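Local coordinates for RNase NGR3 (PDB 1VD3), which probably cleaves RNA as an endoribonuclease of the RNase T2 family, and here holds the nucleotide 2'-UMP in its active-site pocket, at residues Asp37-Leu45 and Ala115-Leu126; Glu162-Ile173 and Gly198-Pro206. All coordinates share one frame; numbering follows the deposited sequence.

Interaction 1: Asp37-Leu45 and Ala115-Leu126. With U2P (phosphoric acid mono-[2-(2,4-dioxo-3,4-dihydro-2H-pyrimidin-1-yl)-4-hydroxy-5-hydroxymethyl-tetrahydro-furan-3-yl] ester), chain B.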
loop_
_atom_site.group_PDB
_atom_site.type_symbol
_atom_site.label_atom_id
_atom_site.label_comp_id
_atom_site.label_asym_id
_atom_site.label_seq_id
_atom_site.Cartn_x
_atom_site.Cartn_y
_atom_site.Cartn_z
ATOM N N ASP A 37 8.733 -10.920 1.320
ATOM C CA ASP A 37 9.730 -10.551 0.325
ATOM C C ASP A 37 10.157 -9.110 0.562
ATOM O O ASP A 37 9.394 -8.314 1.113
ATOM C CB ASP A 37 9.148 -10.641 -1.091
ATOM C CG ASP A 37 8.725 -12.042 -1.470
ATOM O OD1 ASP A 37 9.550 -12.968 -1.334
ATOM O OD2 ASP A 37 7.569 -12.213 -1.915
ATOM N N GLU A 38 11.374 -8.780 0.147
ATOM C CA GLU A 38 11.867 -7.420 0.277
ATOM C C GLU A 38 11.339 -6.699 -0.953
ATOM O O GLU A 38 12.048 -6.519 -1.943
ATOM C CB GLU A 38 13.399 -7.387 0.297
ATOM C CG GLU A 38 13.976 -5.974 0.252
ATOM C CD GLU A 38 15.469 -5.929 0.531
ATOM O OE1 GLU A 38 15.868 -6.220 1.676
ATOM O OE2 GLU A 38 16.244 -5.602 -0.395
ATOM N N ASP A 39 10.071 -6.311 -0.886
ATOM C CA ASP A 39 9.412 -5.628 -1.988
ATOM C C ASP A 39 8.227 -4.891 -1.377
ATOM O O ASP A 39 7.815 -5.196 -0.252
ATOM C CB ASP A 39 8.935 -6.668 -3.014
ATOM C CG ASP A 39 8.351 -6.045 -4.274
ATOM O OD1 ASP A 39 8.491 -4.821 -4.482
ATOM O OD2 ASP A 39 7.755 -6.800 -5.074
ATOM N N PHE A 40 7.694 -3.912 -2.099
ATOM C CA PHE A 40 6.550 -3.177 -1.590
ATOM C C PHE A 40 5.347 -4.098 -1.586
ATOM O O PHE A 40 5.140 -4.868 -2.524
ATOM C CB PHE A 40 6.262 -1.945 -2.450
ATOM C CG PHE A 40 7.264 -0.845 -2.274
ATOM C CD1 PHE A 40 8.483 -0.880 -2.942
ATOM C CD2 PHE A 40 7.011 0.205 -1.396
ATOM C CE1 PHE A 40 9.435 0.113 -2.737
ATOM C CE2 PHE A 40 7.954 1.200 -1.183
ATOM C CZ PHE A 40 9.171 1.155 -1.854
ATOM N N SER A 41 4.568 -4.021 -0.515
ATOM C CA SER A 41 3.378 -4.838 -0.360
ATOM C C SER A 41 2.147 -3.944 -0.379
ATOM O O SER A 41 2.246 -2.728 -0.244
ATOM C CB SER A 41 3.430 -5.588 0.967
ATOM O OG SER A 41 3.410 -4.672 2.046
ATOM N N ILE A 42 0.985 -4.555 -0.536
ATOM C CA ILE A 42 -0.262 -3.802 -0.567
ATOM C C ILE A 42 -0.793 -3.558 0.840
ATOM O O ILE A 42 -0.786 -4.462 1.674
ATOM C CB ILE A 42 -1.348 -4.580 -1.351
ATOM C CG1 ILE A 42 -0.911 -4.756 -2.808
ATOM C CG2 ILE A 42 -2.695 -3.856 -1.252
ATOM C CD1 ILE A 42 -1.647 -5.863 -3.537
ATOM N N HIS A 43 -1.223 -2.330 1.118
ATOM C CA HIS A 43 -1.849 -2.046 2.409
ATOM C C HIS A 43 -3.336 -2.104 2.079
ATOM O O HIS A 43 -4.098 -2.819 2.729
ATOM C CB HIS A 43 -1.484 -0.651 2.953
ATOM C CG HIS A 43 -2.259 -0.260 4.180
ATOM N ND1 HIS A 43 -1.791 0.662 5.094
ATOM C CD2 HIS A 43 -3.473 -0.654 4.638
ATOM C CE1 HIS A 43 -2.681 0.816 6.059
ATOM N NE2 HIS A 43 -3.711 0.029 5.806
ATOM N N GLY A 44 -3.745 -1.355 1.056
ATOM C CA GLY A 44 -5.146 -1.370 0.667
ATOM C C GLY A 44 -5.512 -0.510 -0.527
ATOM O O GLY A 44 -4.711 0.288 -1.001
ATOM N N LEU A 45 -6.730 -0.703 -1.025
ATOM C CA LEU A 45 -7.268 0.061 -2.154
ATOM C C LEU A 45 -8.479 0.758 -1.531
ATOM O O LEU A 45 -9.475 0.107 -1.207
ATOM C CB LEU A 45 -7.701 -0.891 -3.272
ATOM C CG LEU A 45 -8.297 -0.279 -4.543
ATOM C CD1 LEU A 45 -7.338 0.738 -5.146
ATOM C CD2 LEU A 45 -8.596 -1.397 -5.533
ATOM N N ALA A 115 -7.739 -6.236 -8.586
ATOM C CA ALA A 115 -7.358 -4.868 -8.913
ATOM C C ALA A 115 -6.130 -4.465 -8.100
ATOM O O ALA A 115 -5.163 -3.944 -8.646
ATOM C CB ALA A 115 -8.517 -3.915 -8.621
ATOM N N ALA A 116 -6.175 -4.710 -6.793
ATOM C CA ALA A 116 -5.060 -4.369 -5.918
ATOM C C ALA A 116 -3.787 -5.063 -6.392
ATOM O O ALA A 116 -2.724 -4.443 -6.497
ATOM C CB ALA A 116 -5.375 -4.779 -4.484
ATOM N N LEU A 117 -3.901 -6.356 -6.671
ATOM C CA LEU A 117 -2.759 -7.130 -7.139
ATOM C C LEU A 117 -2.244 -6.578 -8.469
ATOM O O LEU A 117 -1.031 -6.440 -8.663
ATOM C CB LEU A 117 -3.149 -8.608 -7.298
ATOM C CG LEU A 117 -3.503 -9.351 -6.004
ATOM C CD1 LEU A 117 -4.021 -10.739 -6.341
ATOM C CD2 LEU A 117 -2.280 -9.442 -5.098
ATOM N N ASP A 118 -3.160 -6.260 -9.379
ATOM C CA ASP A 118 -2.775 -5.721 -10.682
ATOM C C ASP A 118 -2.074 -4.371 -10.577
ATOM O O ASP A 118 -1.063 -4.136 -11.238
ATOM C CB ASP A 118 -3.990 -5.574 -11.601
ATOM C CG ASP A 118 -4.503 -6.906 -12.118
ATOM O OD1 ASP A 118 -3.792 -7.922 -11.968
ATOM O OD2 ASP A 118 -5.615 -6.930 -12.688
ATOM N N PHE A 119 -2.610 -3.473 -9.760
ATOM C CA PHE A 119 -1.983 -2.167 -9.630
ATOM C C PHE A 119 -0.650 -2.208 -8.903
ATOM O O PHE A 119 0.206 -1.356 -9.133
ATOM C CB PHE A 119 -2.952 -1.178 -8.976
ATOM C CG PHE A 119 -4.036 -0.722 -9.909
ATOM C CD1 PHE A 119 -5.347 -1.157 -9.753
ATOM C CD2 PHE A 119 -3.729 0.101 -10.986
ATOM C CE1 PHE A 119 -6.334 -0.784 -10.663
ATOM C CE2 PHE A 119 -4.711 0.480 -11.903
ATOM C CZ PHE A 119 -6.016 0.034 -11.740
ATOM N N ARG A 120 -0.460 -3.189 -8.026
ATOM C CA ARG A 120 0.820 -3.288 -7.338
ATOM C C ARG A 120 1.856 -3.644 -8.411
ATOM O O ARG A 120 2.949 -3.073 -8.463
ATOM C CB ARG A 120 0.802 -4.391 -6.271
ATOM C CG ARG A 120 2.003 -4.315 -5.323
ATOM C CD ARG A 120 2.245 -5.629 -4.605
ATOM N NE ARG A 120 2.718 -6.648 -5.537
ATOM C CZ ARG A 120 3.984 -6.786 -5.921
ATOM N NH1 ARG A 120 4.926 -5.978 -5.445
ATOM N NH2 ARG A 120 4.305 -7.719 -6.806
ATOM N N LYS A 121 1.496 -4.583 -9.278
ATOM C CA LYS A 121 2.402 -5.012 -10.338
ATOM C C LYS A 121 2.660 -3.888 -11.338
ATOM O O LYS A 121 3.798 -3.651 -11.736
ATOM C CB LYS A 121 1.828 -6.235 -11.060
ATOM C CG LYS A 121 1.670 -7.460 -10.169
ATOM C CD LYS A 121 1.105 -8.650 -10.941
ATOM C CE LYS A 121 1.044 -9.904 -10.072
ATOM N NZ LYS A 121 0.153 -9.735 -8.885
ATOM N N LYS A 122 1.601 -3.196 -11.738
ATOM C CA LYS A 122 1.730 -2.101 -12.690
ATOM C C LYS A 122 2.600 -0.969 -12.151
ATOM O O LYS A 122 3.435 -0.426 -12.879
ATOM C CB LYS A 122 0.350 -1.554 -13.055
ATOM C CG LYS A 122 -0.536 -2.542 -13.793
ATOM C CD LYS A 122 -1.927 -1.970 -14.018
ATOM C CE LYS A 122 -2.839 -2.980 -14.698
ATOM N NZ LYS A 122 -4.225 -2.460 -14.857
ATOM N N SER A 123 2.412 -0.615 -10.880
ATOM C CA SER A 123 3.190 0.468 -10.287
ATOM C C SER A 123 4.670 0.105 -10.221
ATOM O O SER A 123 5.523 0.983 -10.243
ATOM C CB SER A 123 2.655 0.831 -8.898
ATOM O OG SER A 123 2.812 -0.233 -7.983
ATOM N N ASN A 124 4.960 -1.190 -10.117
ATOM C CA ASN A 124 6.338 -1.688 -10.122
ATOM C C ASN A 124 7.306 -0.756 -9.383
ATOM O O ASN A 124 8.344 -0.370 -9.924
ATOM C CB ASN A 124 6.762 -1.840 -11.590
ATOM C CG ASN A 124 7.934 -2.778 -11.778
ATOM O OD1 ASN A 124 7.983 -3.856 -11.188
ATOM N ND2 ASN A 124 8.875 -2.380 -12.628
ATOM N N LEU A 125 6.976 -0.416 -8.140
ATOM C CA LEU A 125 7.790 0.510 -7.354
ATOM C C LEU A 125 9.253 0.132 -7.135
ATOM O O LEU A 125 10.146 0.951 -7.356
ATOM C CB LEU A 125 7.136 0.757 -5.991
ATOM C CG LEU A 125 5.709 1.320 -5.974
ATOM C CD1 LEU A 125 5.293 1.562 -4.533
ATOM C CD2 LEU A 125 5.633 2.617 -6.774
ATOM N N LEU A 126 9.495 -1.091 -6.683
ATOM C CA LEU A 126 10.856 -1.549 -6.414
ATOM C C LEU A 126 11.764 -1.384 -7.626
ATOM O O LEU A 126 12.861 -0.829 -7.525
ATOM C CB LEU A 126 10.839 -3.018 -5.983
ATOM C CG LEU A 126 12.148 -3.601 -5.444
ATOM C CD1 LEU A 126 12.550 -2.876 -4.166
ATOM C CD2 LEU A 126 11.966 -5.090 -5.170
HETATM O "O5'" U2P B . -3.010 5.838 9.597
HETATM C "C5'" U2P B . -4.403 6.116 9.309
HETATM C "C4'" U2P B . -5.171 4.800 9.120
HETATM O "O4'" U2P B . -6.608 5.107 8.794
HETATM C "C1'" U2P B . -7.119 4.584 7.462
HETATM N N1 U2P B . -7.531 5.629 6.427
HETATM C C6 U2P B . -6.726 6.742 6.404
HETATM C C5 U2P B . -6.796 7.707 5.364
HETATM C C4 U2P B . -7.809 7.513 4.303
HETATM O O4 U2P B . -7.872 8.240 3.316
HETATM N N3 U2P B . -8.710 6.419 4.498
HETATM C C2 U2P B . -8.647 5.461 5.538
HETATM O O2 U2P B . -9.490 4.592 5.623
HETATM C "C2'" U2P B . -6.045 3.512 7.175
HETATM O "O2'" U2P B . -6.327 2.245 7.842
HETATM P P U2P B . -7.348 1.137 7.391
HETATM O O1P U2P B . -7.828 -0.045 8.062
HETATM O O2P U2P B . -8.391 1.765 6.523
HETATM O O3P U2P B . -6.535 0.424 6.421
HETATM C "C3'" U2P B . -4.763 4.068 7.818
HETATM O "O3'" U2P B . -3.876 2.932 8.131
HETATM O O HOH W 1 7.460 -3.181 -6.472
HETATM O O HOH W 2 7.216 -6.981 -7.708
#
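Arg120 reaches from helix 115-123 across the start of strand 41-45 to Asp39, its side chain changing from apolar packing to polar grip along its length. CB and CG each lie 3.9 Å from Ile42 CG1, and CD comes to 3.7 Å from it while also passing near Phe40 O. A bend at the third torsion (chi3 69°) then turns the guanidinium toward the loop, where NH1 forms a salt bridge with Asp39 OD2 at 3.0 Å. The two flat groups stand nearly perpendicular, planes 84° apart, and NH1 meets OD2 from above the carboxylate plane. The same nitrogen makes a weak bond to Phe40 O, and one water joins Arg120 NH2 to Asp39 OD2. On the other carboxylate oxygen a second water bridges Asp39 OD1 (2.8 Å) to Leu126 N at the beginning of the next helix. Beside this polar group, the Leu125 side chain lies over one face of the Phe40 ring, its CD1 making a CH-pi contact 4.1 Å from the centroid. Farther along the strand, Ile42 CD1 rests against Ala116 O at 3.5 Å and touches Ala116 CB and Leu117 CD2, and Leu45 CD2 touches Ala115 CB. Between these two inward-facing residues His43 takes the opposite side and donates from NE2 to U2P O3P at 2.9 Å; with Gly44 it forms a classic beta bulge opposite Val14. A leucine in place of Arg120 would probably leave the Asp39 carboxylate without its charged mate and Phe40 O without its weak donor. Chemically, an apolar strand-helix core is closed at its loop end by a water-bridged ion pair, beneath a strand whose other side carries a ligand-binding histidine.

Interaction 2: Glu162-Ile173 and Gly198-Pro206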
loop_
_atom_site.group_PDB
_atom_site.type_symbol
_atom_site.label_atom_id
_atom_site.label_comp_id
_atom_site.label_asym_id
_atom_site.label_seq_id
_atom_site.Cartn_x
_atom_site.Cartn_y
_atom_site.Cartn_z
ATOM N N GLU A 162 4.555 8.665 2.508
ATOM C CA GLU A 162 4.323 8.762 3.937
ATOM C C GLU A 162 5.560 8.176 4.592
ATOM O O GLU A 162 6.007 7.093 4.218
ATOM C CB GLU A 162 3.101 7.944 4.350
ATOM C CG GLU A 162 2.795 8.045 5.832
ATOM C CD GLU A 162 1.639 7.168 6.239
ATOM O OE1 GLU A 162 0.951 6.638 5.340
ATOM O OE2 GLU A 162 1.413 7.014 7.457
ATOM N N CYS A 163 6.118 8.897 5.558
ATOM C CA CYS A 163 7.314 8.436 6.256
ATOM C C CYS A 163 7.048 8.241 7.734
ATOM O O CYS A 163 6.182 8.896 8.308
ATOM C CB CYS A 163 8.448 9.462 6.110
ATOM S SG CYS A 163 9.005 9.715 4.402
ATOM N N ASN A 164 7.787 7.320 8.342
ATOM C CA ASN A 164 7.695 7.106 9.777
ATOM C C ASN A 164 9.142 7.085 10.270
ATOM O O ASN A 164 10.059 7.397 9.502
ATOM C CB ASN A 164 6.928 5.816 10.136
ATOM C CG ASN A 164 7.633 4.550 9.699
ATOM O OD1 ASN A 164 7.286 3.456 10.157
ATOM N ND2 ASN A 164 8.602 4.677 8.807
ATOM N N VAL A 165 9.364 6.735 11.531
ATOM C CA VAL A 165 10.724 6.743 12.067
ATOM C C VAL A 165 11.143 5.418 12.697
ATOM O O VAL A 165 10.374 4.808 13.435
ATOM C CB VAL A 165 10.874 7.858 13.122
ATOM C CG1 VAL A 165 12.304 7.904 13.640
ATOM C CG2 VAL A 165 10.473 9.200 12.516
ATOM N N ASP A 166 12.367 4.982 12.412
ATOM C CA ASP A 166 12.861 3.728 12.973
ATOM C C ASP A 166 13.473 3.958 14.349
ATOM O O ASP A 166 13.711 5.097 14.747
ATOM C CB ASP A 166 13.882 3.077 12.031
ATOM C CG ASP A 166 15.192 3.845 11.947
ATOM O OD1 ASP A 166 15.989 3.542 11.034
ATOM O OD2 ASP A 166 15.436 4.735 12.788
ATOM N N THR A 167 13.724 2.871 15.071
ATOM C CA THR A 167 14.300 2.942 16.410
ATOM C C THR A 167 15.548 3.820 16.498
ATOM O O THR A 167 15.838 4.393 17.551
ATOM C CB THR A 167 14.667 1.533 16.926
ATOM O OG1 THR A 167 15.509 0.880 15.969
ATOM C CG2 THR A 167 13.409 0.701 17.151
ATOM N N GLN A 168 16.282 3.923 15.395
ATOM C CA GLN A 168 17.506 4.717 15.356
ATOM C C GLN A 168 17.229 6.207 15.168
ATOM O O GLN A 168 18.139 7.032 15.253
ATOM C CB GLN A 168 18.411 4.215 14.230
ATOM C CG GLN A 168 18.764 2.738 14.332
ATOM C CD GLN A 168 19.563 2.239 13.139
ATOM O OE1 GLN A 168 19.906 1.058 13.058
ATOM N NE2 GLN A 168 19.862 3.137 12.205
ATOM N N GLY A 169 15.970 6.546 14.915
ATOM C CA GLY A 169 15.607 7.937 14.723
ATOM C C GLY A 169 15.660 8.379 13.272
ATOM O O GLY A 169 15.512 9.565 12.975
ATOM N N ASN A 170 15.874 7.428 12.366
ATOM C CA ASN A 170 15.939 7.740 10.942
ATOM C C ASN A 170 14.538 7.856 10.365
ATOM O O ASN A 170 13.648 7.080 10.716
ATOM C CB ASN A 170 16.689 6.647 10.173
ATOM C CG ASN A 170 18.161 6.578 10.528
ATOM O OD1 ASN A 170 18.892 7.558 10.394
ATOM N ND2 ASN A 170 18.606 5.408 10.974
ATOM N N HIS A 171 14.340 8.835 9.489
ATOM C CA HIS A 171 13.052 9.017 8.831
ATOM C C HIS A 171 13.146 8.096 7.617
ATOM O O HIS A 171 14.104 8.170 6.850
ATOM C CB HIS A 171 12.888 10.475 8.412
ATOM C CG HIS A 171 12.944 11.429 9.562
ATOM N ND1 HIS A 171 11.853 11.697 10.361
ATOM C CD2 HIS A 171 13.977 12.130 10.087
ATOM C CE1 HIS A 171 12.212 12.521 11.329
ATOM N NE2 HIS A 171 13.495 12.799 11.186
ATOM N N GLN A 172 12.156 7.228 7.449
ATOM C CA GLN A 172 12.180 6.255 6.367
ATOM C C GLN A 172 10.907 6.235 5.535
ATOM O O GLN A 172 9.832 6.595 6.019
ATOM C CB GLN A 172 12.398 4.869 6.974
ATOM C CG GLN A 172 11.358 4.543 8.035
ATOM C CD GLN A 172 11.659 3.285 8.835
ATOM O OE1 GLN A 172 10.836 2.846 9.640
ATOM N NE2 GLN A 172 12.833 2.704 8.623
ATOM N N ILE A 173 11.036 5.817 4.280
ATOM C CA ILE A 173 9.871 5.712 3.416
ATOM C C ILE A 173 9.022 4.600 4.035
ATOM O O ILE A 173 9.504 3.487 4.248
ATOM C CB ILE A 173 10.269 5.346 1.965
ATOM C CG1 ILE A 173 9.008 5.135 1.121
ATOM C CG2 ILE A 173 11.132 4.092 1.952
ATOM C CD1 ILE A 173 9.268 5.066 -0.367
ATOM N N GLY A 198 5.800 13.935 7.666
ATOM C CA GLY A 198 6.897 13.263 8.337
ATOM C C GLY A 198 8.106 12.976 7.460
ATOM O O GLY A 198 9.088 12.406 7.937
ATOM N N CYS A 199 8.055 13.368 6.189
ATOM C CA CYS A 199 9.177 13.113 5.284
ATOM C C CYS A 199 10.149 14.272 5.115
ATOM O O CYS A 199 9.801 15.319 4.564
ATOM C CB CYS A 199 8.692 12.728 3.891
ATOM S SG CYS A 199 7.767 11.171 3.712
ATOM N N GLY A 200 11.378 14.066 5.572
ATOM C CA GLY A 200 12.395 15.086 5.431
ATOM C C GLY A 200 12.926 15.061 4.011
ATOM O O GLY A 200 12.490 14.247 3.191
ATOM N N SER A 201 13.866 15.952 3.717
ATOM C CA SER A 201 14.457 16.043 2.391
ATOM C C SER A 201 15.299 14.807 2.087
ATOM O O SER A 201 15.463 14.426 0.929
ATOM C CB SER A 201 15.325 17.294 2.298
ATOM O OG SER A 201 16.295 17.303 3.328
ATOM N N LYS A 202 15.829 14.194 3.143
ATOM C CA LYS A 202 16.657 12.990 3.044
ATOM C C LYS A 202 16.003 11.892 3.873
ATOM O O LYS A 202 15.724 12.088 5.055
ATOM C CB LYS A 202 18.057 13.260 3.602
ATOM C CG LYS A 202 19.025 13.898 2.624
ATOM C CD LYS A 202 19.671 12.836 1.753
ATOM C CE LYS A 202 20.815 13.408 0.934
ATOM N NZ LYS A 202 21.553 12.339 0.201
ATOM N N ILE A 203 15.772 10.732 3.267
ATOM C CA ILE A 203 15.153 9.639 4.000
ATOM C C ILE A 203 15.821 8.291 3.770
ATOM O O ILE A 203 16.604 8.115 2.837
ATOM C CB ILE A 203 13.650 9.506 3.664
ATOM C CG1 ILE A 203 13.465 9.233 2.173
ATOM C CG2 ILE A 203 12.912 10.774 4.078
ATOM C CD1 ILE A 203 12.012 8.981 1.777
ATOM N N GLU A 204 15.486 7.347 4.641
ATOM C CA GLU A 204 16.031 6.004 4.588
ATOM C C GLU A 204 15.103 5.039 3.858
ATOM O O GLU A 204 13.876 5.127 3.968
ATOM C CB GLU A 204 16.274 5.507 6.010
ATOM C CG GLU A 204 16.873 4.113 6.107
ATOM C CD GLU A 204 17.023 3.668 7.541
ATOM O OE1 GLU A 204 15.987 3.472 8.215
ATOM O OE2 GLU A 204 18.177 3.524 7.999
ATOM N N PHE A 205 15.710 4.130 3.103
ATOM C CA PHE A 205 15.001 3.094 2.354
ATOM C C PHE A 205 15.648 1.827 2.920
ATOM O O PHE A 205 16.480 1.194 2.268
ATOM C CB PHE A 205 15.288 3.258 0.853
ATOM C CG PHE A 205 14.563 2.280 -0.029
ATOM C CD1 PHE A 205 13.356 1.712 0.367
ATOM C CD2 PHE A 205 15.069 1.963 -1.288
ATOM C CE1 PHE A 205 12.664 0.843 -0.480
ATOM C CE2 PHE A 205 14.387 1.097 -2.142
ATOM C CZ PHE A 205 13.179 0.539 -1.733
ATOM N N PRO A 206 15.267 1.454 4.156
ATOM C CA PRO A 206 15.759 0.294 4.908
ATOM C C PRO A 206 15.669 -1.077 4.247
ATOM O O PRO A 206 14.636 -1.461 3.704
ATOM C CB PRO A 206 14.960 0.365 6.208
ATOM C CG PRO A 206 13.642 0.923 5.751
ATOM C CD PRO A 206 14.087 2.037 4.826
HETATM O O HOH W 3 4.842 11.486 6.263
#
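Glu204 N donates to His171 O at 2.7 Å, nearly straight (163°) and in the carbonyl plane. Its partner bond runs from Ile173 N to Glu204 O at 2.9 Å, almost along the C=O axis, so the two flank Gln172 in the pattern of a single parallel bridge, although the short strands diverge by 60°. Gln172 CA also brings its hydrogen toward Glu204 O. With CG anti to the backbone N (chi1 -179°) and the next torsion also straight, the Glu204 side chain runs alongside Gln172 to the turn 166-169. There OE1 comes within 2.8 Å of Asp166 OD1: two acceptors and like charges, which may raise the proton affinity of one carboxylate. Weak donation from Gln172 NE2, bonded also to Asp23, reaches OE1, whereas Gly139 N binds OE2. Asp166 is itself braced, its OD1 taking Asn170 ND2 on the syn lone pair and its OD2 taking Asn170 N. At the other end the Cys163-Cys199 disulfide ties the outer strand covalently to the loop before strand 202-205, and one water joins Cys163 N to Gly198 N. Ile203 CD1 touches both Cys163 SG (4.1 Å) and Ile173 CB (4.0 Å), while Ile173 CG2 lies beside Phe205 CD1 at 3.6 Å. The C-terminal segment is thus fastened to the hairpin of strands 160-165 and 171-181, with Leu144 and Ile147 of helix 144-155 packing against Ile203, and helix 18-22 meeting Gln172 and Pro206.

Interactions 1 and 2 both reach the same antiparallel sheet, their centres about 20 Å apart, and join through an apolar seam: Phe40 CZ meets Phe205 CE1 at 3.8 Å, Phe40 CE2 lies 4.2 Å from Ile173 CD1, and Leu126 CD1 is 4.2 Å from Phe205 CZ. Trp17 adjoins both Phe40 and Phe205. Each also has one residue near the bound nucleotide: His43, predicted to be catalytic, in 37-45, and Glu162, whose side chain is about 5 Å from U2P, in 162-173. Gln175 links these two residues, its OE1 bonded to His43 ND1 and its NE2 to Glu162 OE1, whereas His96, Lys100 and His101 bind the ligand from helix 91-102.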